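Local coordinates for probable leucine/isoleucine/valine-binding protein (PDB 4KV7) that probably binds branched-chain amino acids or related small solutes, as the solute-binding component of an ABC transporter does, although its ligand has not been established, at residues A[21-27]-A[61-67]; A[142-147]-A[179-183]; A[169-173]-A[191-195]; A[222-226]-A[250-256]; A[311-316]-A[336-341]. The protein carries 1 engineered substitution. Residue numbers count along the deposited sequence, not the author numbering.

Interaction 1. Residues A[21-27]-A[61-67]; sequences GMSTALS and LIALDDG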
# COMPACT_ATOMS: atom_id res chain seq x y z
N GLY A 21 9.34 11.79 -9.13
CA GLY A 21 10.29 11.16 -8.24
C GLY A 21 9.66 10.09 -7.36
O GLY A 21 8.44 10.06 -7.17
N MSE A 22 10.51 9.23 -6.82
CA MSE A 22 10.09 8.18 -5.90
C MSE A 22 11.28 7.83 -5.03
O MSE A 22 12.39 7.70 -5.53
CB MSE A 22 9.61 6.97 -6.71
CG MSE A 22 9.20 5.73 -5.89
SE MSE A 22 8.87 4.10 -6.98
CE MSE A 22 7.22 4.70 -7.80
N SER A 23 11.05 7.72 -3.72
CA SER A 23 12.03 7.15 -2.80
C SER A 23 11.37 5.92 -2.21
O SER A 23 10.26 6.01 -1.70
CB SER A 23 12.38 8.13 -1.69
OG SER A 23 13.38 7.59 -0.84
N THR A 24 12.00 4.76 -2.32
CA THR A 24 11.30 3.54 -1.96
C THR A 24 12.23 2.36 -1.75
O THR A 24 13.42 2.43 -2.05
CB THR A 24 10.26 3.21 -3.03
OG1 THR A 24 9.22 2.42 -2.43
CG2 THR A 24 10.87 2.48 -4.24
N ALA A 25 11.67 1.28 -1.24
CA ALA A 25 12.45 0.08 -0.96
C ALA A 25 12.70 -0.70 -2.24
O ALA A 25 11.86 -1.48 -2.69
CB ALA A 25 11.71 -0.79 0.06
N LEU A 26 13.86 -0.47 -2.85
CA LEU A 26 14.27 -1.21 -4.04
C LEU A 26 15.27 -2.31 -3.70
O LEU A 26 15.58 -3.14 -4.55
CB LEU A 26 14.86 -0.27 -5.10
CG LEU A 26 13.89 0.81 -5.60
CD1 LEU A 26 14.61 1.78 -6.52
CD2 LEU A 26 12.69 0.18 -6.30
N SER A 27 15.77 -2.31 -2.47
CA SER A 27 16.64 -3.36 -1.97
C SER A 27 16.27 -3.58 -0.51
O SER A 27 15.46 -2.86 0.07
CB SER A 27 18.10 -2.95 -2.07
OG SER A 27 18.40 -1.89 -1.17
N LEU A 61 10.51 8.59 -14.60
CA LEU A 61 10.49 8.33 -13.17
C LEU A 61 11.92 8.25 -12.65
O LEU A 61 12.72 7.46 -13.15
CB LEU A 61 9.79 7.02 -12.87
CG LEU A 61 9.66 6.67 -11.38
CD1 LEU A 61 8.68 7.60 -10.68
CD2 LEU A 61 9.22 5.22 -11.20
N ILE A 62 12.24 9.10 -11.67
CA ILE A 62 13.52 9.04 -10.99
C ILE A 62 13.27 8.33 -9.67
O ILE A 62 12.65 8.89 -8.75
CB ILE A 62 14.10 10.44 -10.75
CG1 ILE A 62 14.25 11.16 -12.09
CG2 ILE A 62 15.43 10.35 -10.01
CD1 ILE A 62 14.65 12.61 -11.98
N ALA A 63 13.68 7.07 -9.59
CA ALA A 63 13.40 6.22 -8.44
C ALA A 63 14.67 5.94 -7.66
O ALA A 63 15.62 5.34 -8.19
CB ALA A 63 12.76 4.92 -8.89
N LEU A 64 14.70 6.39 -6.41
CA LEU A 64 15.85 6.25 -5.54
C LEU A 64 15.53 5.23 -4.45
O LEU A 64 14.42 5.21 -3.93
CB LEU A 64 16.20 7.60 -4.91
CG LEU A 64 16.43 8.75 -5.90
CD1 LEU A 64 16.83 10.03 -5.19
CD2 LEU A 64 17.47 8.39 -6.96
N ASP A 65 16.51 4.40 -4.12
CA ASP A 65 16.36 3.36 -3.11
C ASP A 65 16.58 3.94 -1.72
O ASP A 65 17.59 4.59 -1.47
CB ASP A 65 17.41 2.28 -3.39
CG ASP A 65 17.27 1.05 -2.49
OD1 ASP A 65 16.23 0.83 -1.85
OD2 ASP A 65 18.25 0.27 -2.48
N ASP A 66 15.63 3.69 -0.82
CA ASP A 66 15.86 3.97 0.60
C ASP A 66 15.82 2.73 1.49
O ASP A 66 15.95 2.84 2.70
CB ASP A 66 14.95 5.08 1.16
CG ASP A 66 13.47 4.76 1.07
OD1 ASP A 66 13.07 3.58 1.02
OD2 ASP A 66 12.69 5.74 1.08
N GLY A 67 15.65 1.55 0.89
CA GLY A 67 15.64 0.32 1.65
C GLY A 67 14.58 0.26 2.74
O GLY A 67 14.73 -0.53 3.68
O HOH W 1 9.98 5.93 1.13
O HOH W 2 13.71 -3.13 2.26

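Interaction 2. Residues A[142-147]-A[179-183]; sequences TAAMVD and AIRRH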
# COMPACT_ATOMS: atom_id res chain seq x y z
N THR A 142 -8.50 -2.44 9.05
CA THR A 142 -8.67 -3.10 10.36
C THR A 142 -10.10 -3.09 10.84
O THR A 142 -10.54 -4.04 11.50
CB THR A 142 -7.72 -2.52 11.44
OG1 THR A 142 -7.93 -1.11 11.57
CG2 THR A 142 -6.26 -2.82 11.11
N ALA A 143 -10.86 -2.05 10.51
CA ALA A 143 -12.28 -2.03 10.86
C ALA A 143 -12.99 -3.16 10.14
O ALA A 143 -13.83 -3.86 10.73
CB ALA A 143 -12.89 -0.68 10.49
N ALA A 144 -12.69 -3.35 8.85
CA ALA A 144 -13.33 -4.41 8.09
C ALA A 144 -13.02 -5.78 8.69
O ALA A 144 -13.91 -6.62 8.85
CB ALA A 144 -12.91 -4.35 6.64
N MSE A 145 -11.76 -6.00 9.05
CA MSE A 145 -11.34 -7.26 9.66
C MSE A 145 -12.05 -7.50 10.98
O MSE A 145 -12.61 -8.59 11.21
CB MSE A 145 -9.84 -7.24 9.93
CG MSE A 145 -8.95 -7.25 8.72
SE MSE A 145 -7.16 -7.09 9.37
CE MSE A 145 -6.15 -7.48 7.74
N VAL A 146 -12.01 -6.51 11.87
CA VAL A 146 -12.56 -6.69 13.20
C VAL A 146 -14.06 -6.92 13.14
O VAL A 146 -14.58 -7.82 13.80
CB VAL A 146 -12.19 -5.51 14.13
CG1 VAL A 146 -13.05 -5.51 15.40
CG2 VAL A 146 -10.70 -5.53 14.45
N ASP A 147 -14.77 -6.12 12.35
CA ASP A 147 -16.21 -6.30 12.25
C ASP A 147 -16.55 -7.70 11.73
O ASP A 147 -17.47 -8.34 12.22
CB ASP A 147 -16.85 -5.25 11.33
CG ASP A 147 -16.88 -3.86 11.94
OD1 ASP A 147 -16.73 -3.73 13.17
OD2 ASP A 147 -17.05 -2.89 11.17
N ALA A 179 -11.44 -0.15 16.26
CA ALA A 179 -12.48 -1.03 15.74
C ALA A 179 -13.04 -1.95 16.83
O ALA A 179 -14.24 -2.17 16.91
CB ALA A 179 -11.97 -1.83 14.56
N ILE A 180 -12.16 -2.47 17.67
CA ILE A 180 -12.56 -3.32 18.78
C ILE A 180 -13.43 -2.53 19.77
O ILE A 180 -14.45 -3.02 20.26
CB ILE A 180 -11.32 -3.92 19.48
CG1 ILE A 180 -10.71 -5.02 18.60
CG2 ILE A 180 -11.66 -4.48 20.85
CD1 ILE A 180 -9.30 -5.45 19.01
N ARG A 181 -13.02 -1.29 20.05
CA ARG A 181 -13.71 -0.44 21.01
C ARG A 181 -15.14 -0.12 20.61
O ARG A 181 -15.95 0.21 21.45
CB ARG A 181 -12.93 0.85 21.25
CG ARG A 181 -11.80 0.65 22.21
CD ARG A 181 -11.06 1.94 22.49
NE ARG A 181 -10.33 1.83 23.74
CZ ARG A 181 -9.22 2.50 24.04
NH1 ARG A 181 -8.69 3.35 23.17
NH2 ARG A 181 -8.64 2.32 25.22
N ARG A 182 -15.45 -0.24 19.33
CA ARG A 182 -16.82 -0.02 18.91
C ARG A 182 -17.72 -1.14 19.40
O ARG A 182 -18.91 -0.95 19.60
CB ARG A 182 -16.86 0.07 17.39
CG ARG A 182 -17.89 1.04 16.85
CD ARG A 182 -17.75 1.16 15.32
NE ARG A 182 -17.97 -0.13 14.67
CZ ARG A 182 -19.15 -0.73 14.56
NH1 ARG A 182 -19.24 -1.91 13.97
NH2 ARG A 182 -20.24 -0.16 15.05
N HIS A 183 -17.13 -2.32 19.60
CA HIS A 183 -17.86 -3.50 20.06
C HIS A 183 -17.78 -3.73 21.57
O HIS A 183 -18.68 -4.32 22.15
CB HIS A 183 -17.34 -4.76 19.36
CG HIS A 183 -17.56 -4.74 17.89
ND1 HIS A 183 -18.80 -4.97 17.33
CD2 HIS A 183 -16.72 -4.49 16.86
CE1 HIS A 183 -18.71 -4.88 16.01
NE2 HIS A 183 -17.46 -4.59 15.70
O HOH W 3 -15.53 -1.63 14.47

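Interaction 3. Residues A[169-173]-A[191-195]; sequences GDDGF and LPHGR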
# COMPACT_ATOMS: atom_id res chain seq x y z
N GLY A 169 3.41 -0.07 12.56
CA GLY A 169 2.72 -0.99 13.43
C GLY A 169 1.81 -0.28 14.40
O GLY A 169 0.69 -0.74 14.66
N ASP A 170 2.27 0.84 14.94
CA ASP A 170 1.43 1.66 15.82
C ASP A 170 0.12 2.02 15.13
O ASP A 170 -0.96 1.91 15.73
CB ASP A 170 2.13 2.98 16.19
CG ASP A 170 3.28 2.81 17.16
OD1 ASP A 170 3.53 1.69 17.68
OD2 ASP A 170 3.95 3.84 17.41
N ASP A 171 0.19 2.47 13.88
CA ASP A 171 -1.00 2.94 13.19
C ASP A 171 -2.01 1.81 12.97
O ASP A 171 -3.21 2.00 13.18
CB ASP A 171 -0.62 3.61 11.87
CG ASP A 171 -1.74 4.46 11.33
OD1 ASP A 171 -1.93 5.57 11.87
OD2 ASP A 171 -2.43 4.02 10.40
N GLY A 172 -1.53 0.65 12.54
CA GLY A 172 -2.42 -0.49 12.36
C GLY A 172 -3.02 -0.98 13.67
O GLY A 172 -4.22 -1.30 13.74
N PHE A 173 -2.19 -1.04 14.71
CA PHE A 173 -2.66 -1.40 16.04
C PHE A 173 -3.75 -0.45 16.53
O PHE A 173 -4.78 -0.88 17.03
CB PHE A 173 -1.49 -1.42 17.02
CG PHE A 173 -1.91 -1.75 18.42
CD1 PHE A 173 -2.32 -3.04 18.76
CD2 PHE A 173 -1.90 -0.78 19.41
CE1 PHE A 173 -2.71 -3.34 20.05
CE2 PHE A 173 -2.28 -1.07 20.70
CZ PHE A 173 -2.69 -2.35 21.03
N LEU A 191 -4.97 -5.64 25.10
CA LEU A 191 -4.91 -6.29 23.79
C LEU A 191 -3.64 -7.13 23.64
O LEU A 191 -2.55 -6.71 24.04
CB LEU A 191 -4.97 -5.26 22.67
CG LEU A 191 -6.34 -4.73 22.25
CD1 LEU A 191 -7.04 -3.98 23.37
CD2 LEU A 191 -6.19 -3.83 21.04
N PRO A 192 -3.76 -8.32 23.03
CA PRO A 192 -2.54 -9.07 22.71
C PRO A 192 -1.78 -8.32 21.63
O PRO A 192 -2.36 -7.97 20.61
CB PRO A 192 -3.07 -10.39 22.13
CG PRO A 192 -4.58 -10.36 22.35
CD PRO A 192 -4.96 -8.93 22.45
N HIS A 193 -0.50 -8.06 21.86
CA HIS A 193 0.26 -7.24 20.94
C HIS A 193 1.74 -7.62 20.94
O HIS A 193 2.51 -7.16 21.78
CB HIS A 193 0.10 -5.76 21.30
CG HIS A 193 0.56 -4.83 20.23
ND1 HIS A 193 0.66 -3.47 20.42
CD2 HIS A 193 0.92 -5.05 18.94
CE1 HIS A 193 1.08 -2.89 19.30
NE2 HIS A 193 1.23 -3.83 18.38
N GLY A 194 2.12 -8.47 20.00
CA GLY A 194 3.52 -8.85 19.81
C GLY A 194 4.14 -7.95 18.76
O GLY A 194 3.47 -7.59 17.79
N ARG A 195 5.41 -7.58 18.96
CA ARG A 195 6.08 -6.65 18.04
C ARG A 195 7.39 -7.22 17.51
O ARG A 195 7.97 -8.12 18.10
CB ARG A 195 6.43 -5.31 18.70
CG ARG A 195 5.59 -4.77 19.83
CD ARG A 195 4.35 -4.04 19.40
NE ARG A 195 4.35 -3.11 18.26
CZ ARG A 195 4.14 -1.80 18.37
NH1 ARG A 195 4.02 -1.23 19.56
NH2 ARG A 195 4.03 -1.04 17.29

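Interaction 4. Residues A[222-226]-A[250-256]; sequences MVGTY and FVGADAL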
# COMPACT_ATOMS: atom_id res chain seq x y z
N MSE A 222 -1.92 -9.00 11.36
CA MSE A 222 -0.51 -8.76 11.10
C MSE A 222 -0.30 -7.42 10.40
O MSE A 222 -0.76 -7.22 9.26
CB MSE A 222 0.08 -9.89 10.26
CG MSE A 222 -0.09 -11.25 10.90
SE MSE A 222 0.80 -12.72 9.99
CE MSE A 222 0.01 -12.47 8.24
N VAL A 223 0.37 -6.52 11.10
CA VAL A 223 0.68 -5.20 10.57
C VAL A 223 2.20 -5.16 10.42
O VAL A 223 2.93 -4.61 11.25
CB VAL A 223 0.17 -4.08 11.51
CG1 VAL A 223 0.35 -2.73 10.85
CG2 VAL A 223 -1.30 -4.30 11.88
N GLY A 224 2.68 -5.81 9.36
CA GLY A 224 4.09 -6.02 9.17
C GLY A 224 4.44 -6.13 7.71
O GLY A 224 3.67 -5.69 6.86
N THR A 225 5.60 -6.69 7.41
CA THR A 225 6.00 -6.97 6.03
C THR A 225 6.16 -8.48 5.84
O THR A 225 6.22 -9.24 6.81
CB THR A 225 7.30 -6.27 5.67
OG1 THR A 225 8.31 -6.66 6.60
CG2 THR A 225 7.11 -4.74 5.69
N TYR A 226 6.25 -8.90 4.58
CA TYR A 226 6.21 -10.31 4.24
C TYR A 226 7.27 -11.16 4.92
O TYR A 226 6.97 -12.28 5.34
CB TYR A 226 6.20 -10.54 2.73
CG TYR A 226 7.35 -9.89 1.98
CD1 TYR A 226 7.23 -8.59 1.49
CD2 TYR A 226 8.53 -10.58 1.74
CE1 TYR A 226 8.26 -7.99 0.79
CE2 TYR A 226 9.57 -9.98 1.05
CZ TYR A 226 9.43 -8.69 0.57
OH TYR A 226 10.43 -8.06 -0.11
N PHE A 250 -0.22 -3.88 3.19
CA PHE A 250 1.19 -3.55 3.11
C PHE A 250 2.09 -4.77 3.29
O PHE A 250 3.24 -4.74 2.87
CB PHE A 250 1.52 -2.50 4.19
CG PHE A 250 2.90 -1.89 4.08
CD1 PHE A 250 3.99 -2.47 4.71
CD2 PHE A 250 3.08 -0.71 3.37
CE1 PHE A 250 5.24 -1.90 4.61
CE2 PHE A 250 4.34 -0.15 3.26
CZ PHE A 250 5.43 -0.75 3.89
N VAL A 251 1.59 -5.84 3.92
CA VAL A 251 2.39 -7.04 4.12
C VAL A 251 2.96 -7.54 2.79
O VAL A 251 4.11 -7.95 2.73
CB VAL A 251 1.57 -8.16 4.80
CG1 VAL A 251 2.35 -9.47 4.85
CG2 VAL A 251 1.16 -7.72 6.20
N GLY A 252 2.14 -7.49 1.74
CA GLY A 252 2.51 -8.02 0.44
C GLY A 252 2.07 -9.46 0.33
O GLY A 252 2.85 -10.39 0.57
N ALA A 253 0.79 -9.65 -0.00
CA ALA A 253 0.19 -10.98 0.03
C ALA A 253 0.81 -11.92 -0.98
O ALA A 253 0.89 -13.12 -0.75
CB ALA A 253 -1.32 -10.89 -0.18
N ASP A 254 1.24 -11.39 -2.12
CA ASP A 254 1.86 -12.23 -3.12
C ASP A 254 3.23 -12.73 -2.66
O ASP A 254 3.55 -13.91 -2.78
CB ASP A 254 1.93 -11.50 -4.46
CG ASP A 254 0.54 -11.16 -4.98
OD1 ASP A 254 -0.18 -12.11 -5.33
OD2 ASP A 254 0.19 -9.96 -5.02
N ALA A 255 4.01 -11.83 -2.08
CA ALA A 255 5.31 -12.22 -1.52
C ALA A 255 5.14 -13.16 -0.34
O ALA A 255 5.94 -14.09 -0.15
CB ALA A 255 6.10 -11.00 -1.12
N LEU A 256 4.12 -12.93 0.47
CA LEU A 256 3.85 -13.78 1.62
C LEU A 256 3.53 -15.20 1.18
O LEU A 256 4.06 -16.17 1.73
CB LEU A 256 2.67 -13.19 2.40
CG LEU A 256 2.26 -13.94 3.66
CD1 LEU A 256 3.27 -13.76 4.78
CD2 LEU A 256 0.89 -13.47 4.12

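Interaction 5. Residues A[311-316]-A[336-341]; sequences RILVKA and LGQFDI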
# COMPACT_ATOMS: atom_id res chain seq x y z
N ARG A 311 -2.09 5.67 -13.54
CA ARG A 311 -3.27 6.02 -14.34
C ARG A 311 -3.93 7.30 -13.85
O ARG A 311 -4.31 8.15 -14.65
CB ARG A 311 -4.29 4.87 -14.33
CG ARG A 311 -3.98 3.70 -15.25
CD ARG A 311 -4.21 4.05 -16.72
NE ARG A 311 -5.60 4.40 -16.95
CZ ARG A 311 -6.57 3.51 -17.20
NH1 ARG A 311 -6.29 2.22 -17.27
NH2 ARG A 311 -7.81 3.93 -17.40
N ILE A 312 -4.08 7.44 -12.54
CA ILE A 312 -4.70 8.65 -11.99
C ILE A 312 -3.84 9.88 -12.24
O ILE A 312 -4.35 10.93 -12.64
CB ILE A 312 -5.00 8.50 -10.49
CG1 ILE A 312 -5.99 7.35 -10.26
CG2 ILE A 312 -5.53 9.80 -9.91
CD1 ILE A 312 -6.13 6.95 -8.81
N LEU A 313 -2.54 9.74 -12.04
CA LEU A 313 -1.60 10.82 -12.32
C LEU A 313 -1.69 11.28 -13.77
O LEU A 313 -1.79 12.49 -14.04
CB LEU A 313 -0.18 10.38 -12.00
CG LEU A 313 0.90 11.42 -12.27
CD1 LEU A 313 0.71 12.64 -11.38
CD2 LEU A 313 2.27 10.80 -12.09
N VAL A 314 -1.67 10.33 -14.70
CA VAL A 314 -1.77 10.67 -16.12
C VAL A 314 -3.09 11.35 -16.44
O VAL A 314 -3.11 12.35 -17.16
CB VAL A 314 -1.53 9.42 -17.00
CG1 VAL A 314 -1.93 9.69 -18.45
CG2 VAL A 314 -0.07 8.97 -16.91
N LYS A 315 -4.19 10.83 -15.90
CA LYS A 315 -5.49 11.47 -16.07
C LYS A 315 -5.46 12.93 -15.59
O LYS A 315 -5.92 13.83 -16.30
CB LYS A 315 -6.57 10.68 -15.32
CG LYS A 315 -7.99 11.23 -15.49
CD LYS A 315 -9.01 10.30 -14.83
CE LYS A 315 -10.43 10.79 -14.98
NZ LYS A 315 -10.94 10.58 -16.37
N ALA A 316 -4.88 13.17 -14.42
CA ALA A 316 -4.76 14.54 -13.92
C ALA A 316 -3.90 15.40 -14.85
O ALA A 316 -4.27 16.52 -15.18
CB ALA A 316 -4.21 14.55 -12.50
N LEU A 336 -10.05 16.46 -10.17
CA LEU A 336 -10.60 15.19 -10.65
C LEU A 336 -12.05 14.98 -10.20
O LEU A 336 -12.86 14.39 -10.93
CB LEU A 336 -9.73 14.01 -10.21
CG LEU A 336 -8.40 13.84 -10.95
CD1 LEU A 336 -7.51 12.86 -10.20
CD2 LEU A 336 -8.64 13.36 -12.37
N GLY A 337 -12.39 15.47 -9.01
CA GLY A 337 -13.75 15.34 -8.50
C GLY A 337 -14.16 13.88 -8.35
O GLY A 337 -13.36 13.04 -7.93
N GLN A 338 -15.42 13.59 -8.65
CA GLN A 338 -15.85 12.20 -8.70
C GLN A 338 -15.57 11.66 -10.09
O GLN A 338 -16.03 12.22 -11.09
CB GLN A 338 -17.33 12.05 -8.35
CG GLN A 338 -17.75 10.59 -8.28
CD GLN A 338 -19.19 10.41 -7.85
OE1 GLN A 338 -19.59 10.87 -6.77
NE2 GLN A 338 -19.98 9.75 -8.68
N PHE A 339 -14.81 10.58 -10.16
CA PHE A 339 -14.39 10.05 -11.45
C PHE A 339 -14.36 8.53 -11.46
O PHE A 339 -14.38 7.88 -10.42
CB PHE A 339 -13.04 10.65 -11.89
CG PHE A 339 -11.87 10.27 -11.02
CD1 PHE A 339 -11.67 10.88 -9.79
CD2 PHE A 339 -10.95 9.33 -11.45
CE1 PHE A 339 -10.60 10.55 -8.99
CE2 PHE A 339 -9.87 8.99 -10.66
CZ PHE A 339 -9.69 9.60 -9.43
N ASP A 340 -14.32 7.99 -12.67
CA ASP A 340 -14.40 6.55 -12.88
C ASP A 340 -13.21 6.14 -13.72
O ASP A 340 -12.98 6.71 -14.79
CB ASP A 340 -15.70 6.22 -13.60
CG ASP A 340 -15.88 4.74 -13.87
OD1 ASP A 340 -15.26 3.92 -13.16
OD2 ASP A 340 -16.66 4.41 -14.79
N ILE A 341 -12.43 5.17 -13.25
CA ILE A 341 -11.33 4.64 -14.05
C ILE A 341 -11.48 3.15 -14.32
O ILE A 341 -10.53 2.48 -14.70
CB ILE A 341 -9.93 4.93 -13.44
CG1 ILE A 341 -9.83 4.38 -12.01
CG2 ILE A 341 -9.62 6.41 -13.46
CD1 ILE A 341 -8.46 4.65 -11.36
O HOH W 4 -10.34 2.19 -17.13

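Interaction 1. Residues A[21-27]-A[61-67]
Neighbouring parallel strands are held by a ladder of backbone hydrogen bonds, and here the ladder ends in a carboxylate-rich loop. At G21 the contact is lean: its CA lies 3.3 Å from I62 O in a CA-H...O approach. The selenomethionine M22 carries the first rungs. M22 N donates to I62 O (2.9 Å); M22 O accepts from L64 N (2.8 Å). The M22 side chain lies on the same sheet face as A63 (CB to CB 4.3 Å) and ends near L61 (CE to CD2 4.0 Å). S23 turns to the other face, where its OG donates to D66 OD2 at 2.8 Å. T24 closes the ladder: T24 N bonds L64 O (2.9 Å) and D66 N bonds T24 O (2.8 Å), while T24 OG1 is hydrogen-bonded to V93 N. From A25 on the first segment is loop, and D65, the last strand residue of 61-65, organises it. D65 OD1 accepts from L26 N (2.9 Å) and, within its own segment, from G67 N (2.9 Å), the latter forming an Asx turn; S27 OG donates to D65 OD2 at 2.5 Å. R72 adds a salt bridge to D65. The pair belongs to the beta-alpha-beta unit of strand 16-24, helix 31-50 and strand 57-65: R38 and I41 of that helix cover M22, helix 70-81 packs on I62 and L64, and G21 bonds A88 and V90.

Interaction 2. Residues A[142-147]-A[179-183]
A single carboxylate oxygen can gather several donors where two helices meet, and D147 OD1 illustrates it. H183 NE2 donates to D147 OD1 at 2.8 Å in a histidine-carboxylate hydrogen bond, and R182 NH1 reaches D147 OD1 at 3.2 Å as a salt bridge. Water 3 supplies another proton: it donates to D147 OD1 (2.7 Å) and to A179 O (2.8 Å) and accepts from R182 NE (2.9 Å), so the arginine is tied to the aspartate both directly and through solvent. T142 OG1 is hydrogen-bonded chiefly to Y138 O, with A139 O also near. Next to this polar cluster the interface is apolar: A179 packs between A143 and V146, its CB 3.7 Å from both A143 CA and V146 CB, and V146 CG1 is 4.0 Å from I180 CG1. The axes of these short segments approach to 9.4 Å, crossing at -40°. Helix 138-151 rests on strand 219-223, where V146 and M145 touch I221, and helix 167-183 lies alongside helix 138-151, with I180 against P156.

Interaction 3. Residues A[169-173]-A[191-195]
In a beta-alpha-beta unit the connecting helix packs back against the strand it leads to; here helix 167-183, between strands 159-164 and 193-196, does so through one aromatic stack, one apolar contact and one salt bridge. Helix 169-173 and strand 193-195 run nearly antiparallel (165°), with a closest axis approach of 11.1 Å. The aromatic interaction fills much of that gap: the F173 and H193 rings form an offset stack, with centroids 3.8 Å apart and planes at 8°, and CG of F173 only 3.3 Å from CE1 of H193. F161 of the adjacent strand 159-164 meets F173 edge-to-face, and T163 OG1 is hydrogen-bonded to H193 NE2. A separate apolar contact puts F173 CE1 3.7 Å from L191 CD2. The ionic interaction lies nearer the helix start. R195 curls back beside G169, whose lack of a side chain leaves room for the guanidinium; Q164 O also accepts from R195, and R195 NH2 donates nearly straight (175°) to D170 OD1 at 2.8 Å.

Interaction 4. Residues A[222-226]-A[250-256]
The loop after a strand can interlock with the next loop and the helix start that follows it. V251 is one protruding side chain: its CG2 fits against two carbonyls, 3.3 Å from G224 O and 3.6 Å from M222 O, where the strand end opens into the loop. Y226 is the other, its ring laying one face under A255, whose CB is 3.7 Å from the ring centroid in a CH-pi contact. G252 has backbone angles (91/82) at which a beta carbon, pointing toward this ring, would jam against the carbonyl of V251. Below, the tip of the selenomethionine M222 reaches L256 (CE to CD2 4.3 Å), while T225 CG2 nestles at the edge of the F250 ring, 3.6 Å from F250 CE1. Beyond this pair, Y226 OH accepts from E32 N, and F250 meets the rings of Y68, F116 and Y168. A formate, probably from the crystallisation liquor, lies about 3 Å from the F250 side chain, consistent with the ligand cleft of a periplasmic binding protein.

Interaction 5. Residues A[311-316]-A[336-341]
I312 overlaps three apolar side chains of the opposite segment: its CG2 lies 3.7 Å from L336 CD1 and 4.2 Å from F339 CZ, and its CG1 is 3.8 Å from I341 CD1. One helical residue thus serves as the meeting point for a loop that has just left another helix. A turn further along, K315 shows how a charged residue can contribute hydrocarbon to such an interface. K315 CG is 3.8 Å from L336 CD2, K315 CD 4.2 Å from I341 CG2 and K315 CE 3.9 Å from F339 CD2, so the alkyl chain covers all three. A316 completes the strip with its CB 4.4 Å from L336 CD1. No direct hydrogen bond joins the segments. Instead water 4 donates to I341 O at 2.5 Å and accepts from R311 NH2 at 3.1 Å, while R311 NH1 bonds Y307 and forms a salt bridge with E285. G337, with its positive phi, breaks from helix 326-335, and the chain then turns so that F339 and I341 face helix 301-319; the backbone of F339 bonds L347. I312 also touches F113 of strand 112-113, placing this late part of the chain against an early sheet. Such a return to the first lobe is characteristic of the two-lobed type I periplasmic binding protein fold, each lobe being built from discontinuous parts of the sequence.

How the interactions relate
The five contacts sort by lobe. Interactions 1 and 5 share the first, their centres 24 Å apart and nearest atoms about 7 Å. Interactions 2, 3 and 4 form a chain of touches in the second: T142 CG2 meets G172 O (3.7 Å) and I180 CD1 meets L191 CD2 (4.1 Å) between 2 and 3, which share helix 167-183, while V223 CG1 lies 3.9 Å from the CA of both G169 and G172 between 3 and 4. Interactions 1 and 4 come within about 7 Å, nearest atoms, across the probable ligand cleft, where Y68, directly after G67, touches both A25 and F250 near the formate. Interaction 2 lies farther off, its centre 34 Å from that of interaction 1.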